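Local coordinates for protein GlcNAc Inducible Gene 2, GIG2 (Candida albicans, PDB 6AKZ) that binds an iron(III) ion and probably works as a cupin-type oxygenase of the DUF1479 family, at residues E219-F224 and S277-M282; L434-K439 and I453-L458. All blocks are in the same frame, centred on the assembly; numbering follows the deposited sequence.

The two contacts stand apart, with centres about 34 Å from each other and nearest atoms about 20 Å, and they share no element. Both set a loop segment against a helix. Contact 1 is buried: loop 219-224 packs on the start of helix 278-287 through aromatic and aliphatic side chains, and its cross-link is a lysine reaching a backbone carbonyl at the more open margin. Contact 2 is only partly buried, farther from the centre of the chain and away from the iron site. There loop 434-439 is tied to helix 445-460, which follows it in sequence, chiefly by one asparagine amide bonded to the backbone, with modest apolar packing beside it.

Contact 1 of 2, residues E219-F224 and S277-M282; sequences ENWDAF and SLKLSM
Trp221 brings the six-membered end of its indole to the first turn of helix 278-287, where it meets Met282 and Lys279. CG lies anti to the backbone N (chi1 -173°). At the far end of the ring system CH2 is 3.8 Å from Met282 CG, with CZ3 equally near Met282 CB, and Lys279 CA lies at the ring's edge by CE3, near its plane. A large flat side chain suits this buried place because it spans several helix residues at once, while its one polar atom, NE1, is satisfied by the carbonyl of Val209. Over one indole face lies the loop's own Ala223 N, 4.0 Å above the ring plane and over its centre.

Leu278 sends its CD2 branch to the loop; a branched aliphatic residue can touch two neighbours with one methyl. It meets Ala223 CB at 3.5 Å, a tightly packed pair, and Phe224 CZ at 3.9 Å. Alanine's single methyl lets the loop backbone come close to the helix. An Asx turn shapes the loop here, Phe224 N donating to Asp222 OD1.

In this cupin-clan protein the iron is held by His192, Asp194 and His355, the two-histidine, one-carboxylate set familiar from iron oxygenases. The contact lies outside that first shell: the side chain of Leu278 is about 10 Å from that of His355.

Lys279 runs along the margin, its aliphatic carbons near the loop backbone. A bend at chi3 (-77°) brings CE to 3.3 Å from Trp221 O, and NZ donates a 2.9 Å hydrogen bond to Glu219 O, tilted 32° from that carbonyl's plane. A long chain with a charged tip suits a partly exposed border. The Glu219 carboxylate turns elsewhere, to a salt bridge with Arg41.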
loop_
_atom_site.group_PDB
_atom_site.type_symbol
_atom_site.label_atom_id
_atom_site.label_comp_id
_atom_site.label_asym_id
_atom_site.label_seq_id
_atom_site.Cartn_x
_atom_site.Cartn_y
_atom_site.Cartn_z
ATOM N N GLU A 219 5.422 -8.093 19.780
ATOM C CA GLU A 219 5.661 -9.408 19.254
ATOM C C GLU A 219 4.404 -10.057 18.765
ATOM O O GLU A 219 4.459 -10.944 17.896
ATOM C CB GLU A 219 6.286 -10.339 20.315
ATOM C CG GLU A 219 7.717 -10.038 20.650
ATOM C CD GLU A 219 7.889 -9.027 21.806
ATOM O OE1 GLU A 219 6.913 -8.302 22.225
ATOM O OE2 GLU A 219 9.065 -8.961 22.259
ATOM N N ASN A 220 3.276 -9.655 19.318
ATOM C CA ASN A 220 2.015 -10.214 18.898
ATOM C C ASN A 220 1.209 -9.351 17.894
ATOM O O ASN A 220 0.018 -9.646 17.653
ATOM C CB ASN A 220 1.222 -10.537 20.131
ATOM C CG ASN A 220 1.793 -11.756 20.798
ATOM O OD1 ASN A 220 1.921 -12.830 20.195
ATOM N ND2 ASN A 220 2.188 -11.594 21.989
ATOM N N TRP A 221 1.809 -8.278 17.386
ATOM C CA TRP A 221 1.144 -7.470 16.331
ATOM C C TRP A 221 0.946 -8.309 15.052
ATOM O O TRP A 221 1.898 -8.932 14.587
ATOM C CB TRP A 221 1.922 -6.211 16.021
ATOM C CG TRP A 221 1.208 -5.306 15.100
ATOM C CD1 TRP A 221 -0.004 -4.718 15.305
ATOM C CD2 TRP A 221 1.599 -4.971 13.759
ATOM N NE1 TRP A 221 -0.380 -4.035 14.172
ATOM C CE2 TRP A 221 0.594 -4.174 13.216
ATOM C CE3 TRP A 221 2.699 -5.301 12.955
ATOM C CZ2 TRP A 221 0.685 -3.625 11.929
ATOM C CZ3 TRP A 221 2.752 -4.818 11.655
ATOM C CH2 TRP A 221 1.772 -3.953 11.171
ATOM N N ASP A 222 -0.272 -8.302 14.553
ATOM C CA ASP A 222 -0.702 -9.063 13.395
ATOM C C ASP A 222 -1.052 -8.000 12.340
ATOM O O ASP A 222 -2.120 -7.394 12.353
ATOM C CB ASP A 222 -1.921 -9.930 13.717
ATOM C CG ASP A 222 -2.221 -10.927 12.593
ATOM O OD1 ASP A 222 -1.809 -10.657 11.442
ATOM O OD2 ASP A 222 -2.847 -11.950 12.912
ATOM N N ALA A 223 -0.180 -7.906 11.356
ATOM C CA ALA A 223 -0.375 -6.975 10.191
ATOM C C ALA A 223 -1.487 -7.317 9.204
ATOM O O ALA A 223 -1.826 -6.498 8.324
ATOM C CB ALA A 223 0.951 -6.893 9.425
ATOM N N PHE A 224 -2.072 -8.465 9.398
ATOM C CA PHE A 224 -3.029 -9.020 8.461
ATOM C C PHE A 224 -4.439 -9.010 8.952
ATOM O O PHE A 224 -5.311 -9.392 8.186
ATOM C CB PHE A 224 -2.580 -10.372 7.948
ATOM C CG PHE A 224 -1.310 -10.271 7.210
ATOM C CD1 PHE A 224 -1.301 -9.973 5.842
ATOM C CD2 PHE A 224 -0.087 -10.319 7.889
ATOM C CE1 PHE A 224 -0.112 -9.805 5.161
ATOM C CE2 PHE A 224 1.103 -10.156 7.202
ATOM C CZ PHE A 224 1.082 -9.854 5.839
ATOM N N SER A 277 10.899 -6.683 6.514
ATOM C CA SER A 277 10.631 -7.184 7.833
ATOM C C SER A 277 9.440 -6.350 8.379
ATOM O O SER A 277 9.612 -5.270 8.922
ATOM C CB SER A 277 11.874 -7.004 8.731
ATOM O OG SER A 277 11.632 -7.460 10.088
ATOM N N LEU A 278 8.241 -6.903 8.312
ATOM C CA LEU A 278 7.053 -6.080 8.480
ATOM C C LEU A 278 6.815 -5.706 9.950
ATOM O O LEU A 278 6.625 -4.532 10.284
ATOM C CB LEU A 278 5.841 -6.801 7.826
ATOM C CG LEU A 278 4.499 -6.149 7.907
ATOM C CD1 LEU A 278 4.532 -4.761 7.297
ATOM C CD2 LEU A 278 3.515 -7.053 7.099
ATOM N N LYS A 279 6.786 -6.718 10.820
ATOM C CA LYS A 279 6.535 -6.527 12.210
ATOM C C LYS A 279 7.602 -5.701 12.874
ATOM O O LYS A 279 7.249 -4.768 13.619
ATOM C CB LYS A 279 6.386 -7.852 12.957
ATOM C CG LYS A 279 5.896 -7.768 14.385
ATOM C CD LYS A 279 6.057 -9.136 15.061
ATOM C CE LYS A 279 4.991 -10.111 14.648
ATOM N NZ LYS A 279 5.307 -11.453 15.185
ATOM N N LEU A 280 8.869 -6.016 12.694
ATOM C CA LEU A 280 9.912 -5.210 13.336
ATOM C C LEU A 280 9.890 -3.781 12.858
ATOM O O LEU A 280 10.103 -2.827 13.646
ATOM C CB LEU A 280 11.293 -5.832 13.122
ATOM C CG LEU A 280 11.559 -7.134 13.795
ATOM C CD1 LEU A 280 12.951 -7.625 13.527
ATOM C CD2 LEU A 280 11.306 -7.080 15.272
ATOM N N SER A 281 9.678 -3.597 11.553
ATOM C CA SER A 281 9.542 -2.269 11.006
ATOM C C SER A 281 8.477 -1.388 11.707
ATOM O O SER A 281 8.745 -0.256 12.091
ATOM C CB SER A 281 9.315 -2.279 9.508
ATOM O OG SER A 281 10.481 -2.636 8.750
ATOM N N MET A 282 7.273 -1.893 11.792
ATOM C CA MET A 282 6.209 -1.124 12.369
ATOM C C MET A 282 6.298 -0.971 13.904
ATOM O O MET A 282 5.856 0.008 14.443
ATOM C CB MET A 282 4.833 -1.634 11.926
ATOM C CG MET A 282 4.538 -1.442 10.440
ATOM S SD MET A 282 4.802 0.236 9.855
ATOM C CE MET A 282 3.698 1.216 10.858
#

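Contact 2 of 2, residues L434-K439 and I453-L458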
loop_
_atom_site.group_PDB
_atom_site.type_symbol
_atom_site.label_atom_id
_atom_site.label_comp_id
_atom_site.label_asym_id
_atom_site.label_seq_id
_atom_site.Cartn_x
_atom_site.Cartn_y
_atom_site.Cartn_z
ATOM N N LEU A 434 -19.230 -0.605 -12.403
ATOM C CA LEU A 434 -20.110 -0.466 -13.577
ATOM C C LEU A 434 -21.277 -1.439 -13.488
ATOM O O LEU A 434 -22.116 -1.441 -14.388
ATOM C CB LEU A 434 -19.300 -0.709 -14.857
ATOM C CG LEU A 434 -18.168 0.310 -15.130
ATOM C CD1 LEU A 434 -17.252 -0.136 -16.274
ATOM C CD2 LEU A 434 -18.709 1.699 -15.410
ATOM N N GLU A 435 -21.317 -2.294 -12.448
ATOM C CA GLU A 435 -22.336 -3.306 -12.343
ATOM C C GLU A 435 -22.536 -3.579 -10.866
ATOM O O GLU A 435 -21.551 -3.614 -10.115
ATOM C CB GLU A 435 -21.826 -4.564 -13.013
ATOM C CG GLU A 435 -22.768 -5.743 -12.919
ATOM C CD GLU A 435 -24.073 -5.459 -13.670
ATOM O OE1 GLU A 435 -24.002 -5.206 -14.898
ATOM O OE2 GLU A 435 -25.132 -5.408 -13.010
ATOM N N GLU A 436 -23.791 -3.814 -10.456
ATOM C CA GLU A 436 -24.071 -4.076 -9.063
ATOM C C GLU A 436 -23.465 -5.427 -8.683
ATOM O O GLU A 436 -23.291 -6.355 -9.512
ATOM C CB GLU A 436 -25.598 -4.121 -8.787
ATOM C CG GLU A 436 -26.312 -2.816 -9.097
ATOM C CD GLU A 436 -26.870 -2.715 -10.544
ATOM O OE1 GLU A 436 -26.254 -3.178 -11.583
ATOM O OE2 GLU A 436 -27.973 -2.144 -10.646
ATOM N N PHE A 437 -23.146 -5.537 -7.415
ATOM C CA PHE A 437 -22.614 -6.787 -6.811
ATOM C C PHE A 437 -23.696 -7.797 -6.566
ATOM O O PHE A 437 -24.800 -7.454 -6.219
ATOM C CB PHE A 437 -21.874 -6.459 -5.511
ATOM C CG PHE A 437 -20.676 -5.598 -5.732
ATOM C CD1 PHE A 437 -19.502 -6.181 -6.203
ATOM C CD2 PHE A 437 -20.737 -4.252 -5.527
ATOM C CE1 PHE A 437 -18.417 -5.386 -6.501
ATOM C CE2 PHE A 437 -19.615 -3.458 -5.770
ATOM C CZ PHE A 437 -18.442 -4.059 -6.249
ATOM N N GLU A 438 -23.414 -9.045 -6.899
ATOM C CA GLU A 438 -24.277 -10.144 -6.594
ATOM C C GLU A 438 -24.155 -10.457 -5.096
ATOM O O GLU A 438 -23.075 -10.366 -4.534
ATOM C CB GLU A 438 -23.839 -11.351 -7.451
ATOM C CG GLU A 438 -24.881 -12.445 -7.595
ATOM C CD GLU A 438 -24.261 -13.807 -7.986
ATOM O OE1 GLU A 438 -23.306 -13.813 -8.782
ATOM O OE2 GLU A 438 -24.707 -14.868 -7.456
ATOM N N LYS A 439 -25.257 -10.787 -4.431
ATOM C CA LYS A 439 -25.207 -11.259 -3.053
ATOM C C LYS A 439 -25.979 -12.544 -2.970
ATOM O O LYS A 439 -27.193 -12.449 -2.902
ATOM C CB LYS A 439 -25.861 -10.330 -2.108
ATOM C CG LYS A 439 -25.214 -9.008 -2.226
ATOM C CD LYS A 439 -25.801 -8.302 -1.083
ATOM C CE LYS A 439 -25.837 -6.861 -1.281
ATOM N NZ LYS A 439 -25.678 -6.325 -2.625
ATOM N N ILE A 453 -24.322 -1.962 0.591
ATOM C CA ILE A 453 -24.015 -0.531 0.731
ATOM C C ILE A 453 -23.413 0.000 -0.597
ATOM O O ILE A 453 -23.824 1.080 -1.102
ATOM C CB ILE A 453 -23.093 -0.333 1.895
ATOM C CG1 ILE A 453 -23.860 -0.599 3.210
ATOM C CG2 ILE A 453 -22.447 1.071 1.864
ATOM C CD1 ILE A 453 -22.945 -0.828 4.411
ATOM N N ALA A 454 -22.511 -0.771 -1.210
ATOM C CA ALA A 454 -22.009 -0.372 -2.526
ATOM C C ALA A 454 -23.094 -0.236 -3.593
ATOM O O ALA A 454 -23.145 0.763 -4.324
ATOM C CB ALA A 454 -20.936 -1.316 -3.037
ATOM N N ASN A 455 -23.946 -1.221 -3.661
ATOM C CA ASN A 455 -25.068 -1.171 -4.559
ATOM C C ASN A 455 -25.969 0.028 -4.344
ATOM O O ASN A 455 -26.374 0.663 -5.347
ATOM C CB ASN A 455 -25.835 -2.459 -4.456
ATOM C CG ASN A 455 -25.108 -3.638 -5.086
ATOM O OD1 ASN A 455 -24.055 -3.531 -5.751
ATOM N ND2 ASN A 455 -25.682 -4.772 -4.905
ATOM N N GLN A 456 -26.251 0.375 -3.101
ATOM C CA GLN A 456 -26.974 1.583 -2.782
ATOM C C GLN A 456 -26.278 2.872 -3.258
ATOM O O GLN A 456 -26.924 3.784 -3.780
ATOM C CB GLN A 456 -27.227 1.695 -1.301
ATOM C CG GLN A 456 -28.093 0.620 -0.623
ATOM C CD GLN A 456 -27.942 0.668 0.887
ATOM O OE1 GLN A 456 -28.014 1.721 1.479
ATOM N NE2 GLN A 456 -27.646 -0.472 1.531
ATOM N N ALA A 457 -24.973 2.976 -3.002
ATOM C CA ALA A 457 -24.192 4.029 -3.542
ATOM C C ALA A 457 -24.159 4.055 -5.056
ATOM O O ALA A 457 -24.295 5.128 -5.629
ATOM C CB ALA A 457 -22.797 4.028 -2.951
ATOM N N LEU A 458 -24.076 2.909 -5.730
ATOM C CA LEU A 458 -24.119 2.970 -7.170
ATOM C C LEU A 458 -25.484 3.478 -7.633
ATOM O O LEU A 458 -25.535 4.240 -8.620
ATOM C CB LEU A 458 -23.827 1.645 -7.766
ATOM C CG LEU A 458 -22.440 1.046 -7.492
ATOM C CD1 LEU A 458 -22.396 -0.373 -8.057
ATOM C CD2 LEU A 458 -21.372 1.893 -8.167
#
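Asn455 reaches from helix 445-460 to the backbone of Phe437, and its amide carries most of the contact. From CB, the first torsion (chi1 -72°) sets CG anti to the carbonyl carbon, beside the backbone N. CG itself lies 3.8 Å from Glu436 CB. Beyond it the amide meets the loop: OD1 accepts from Phe437 N at 2.8 Å, the N-H meeting a lone pair in the amide plane with an angle of 160° at the hydrogen. OD1 also lies at the edge of the Phe437 ring, 3.4 Å from CD2, with ring and amide planes only 14° apart. ND2 then donates to Phe437 O over 3.1 Å in a nearly straight bond.

The amide thus closes a two-bond ring with a single residue, as a neighbouring strand's peptide groups might, and pins the extended loop that leads from helix 426-431 into helix 445-460. Asparagine suits the place because its short side chain offers both an acceptor and a donor, and the two bonds fix which end of the amide is oxygen.

Lys439 NZ is modelled next to ND2, but both are donors, so its placement is doubtful. One turn of helix away, Leu458 CD1 rests 3.9 Å from Glu435 O. Toward the interior, the buried Phe437 ring packs with CE2 3.7 Å from Ala454 CB, a small side chain that lets the ring come close to the helix and also touches Ile382 and Leu385 of helix 382-394.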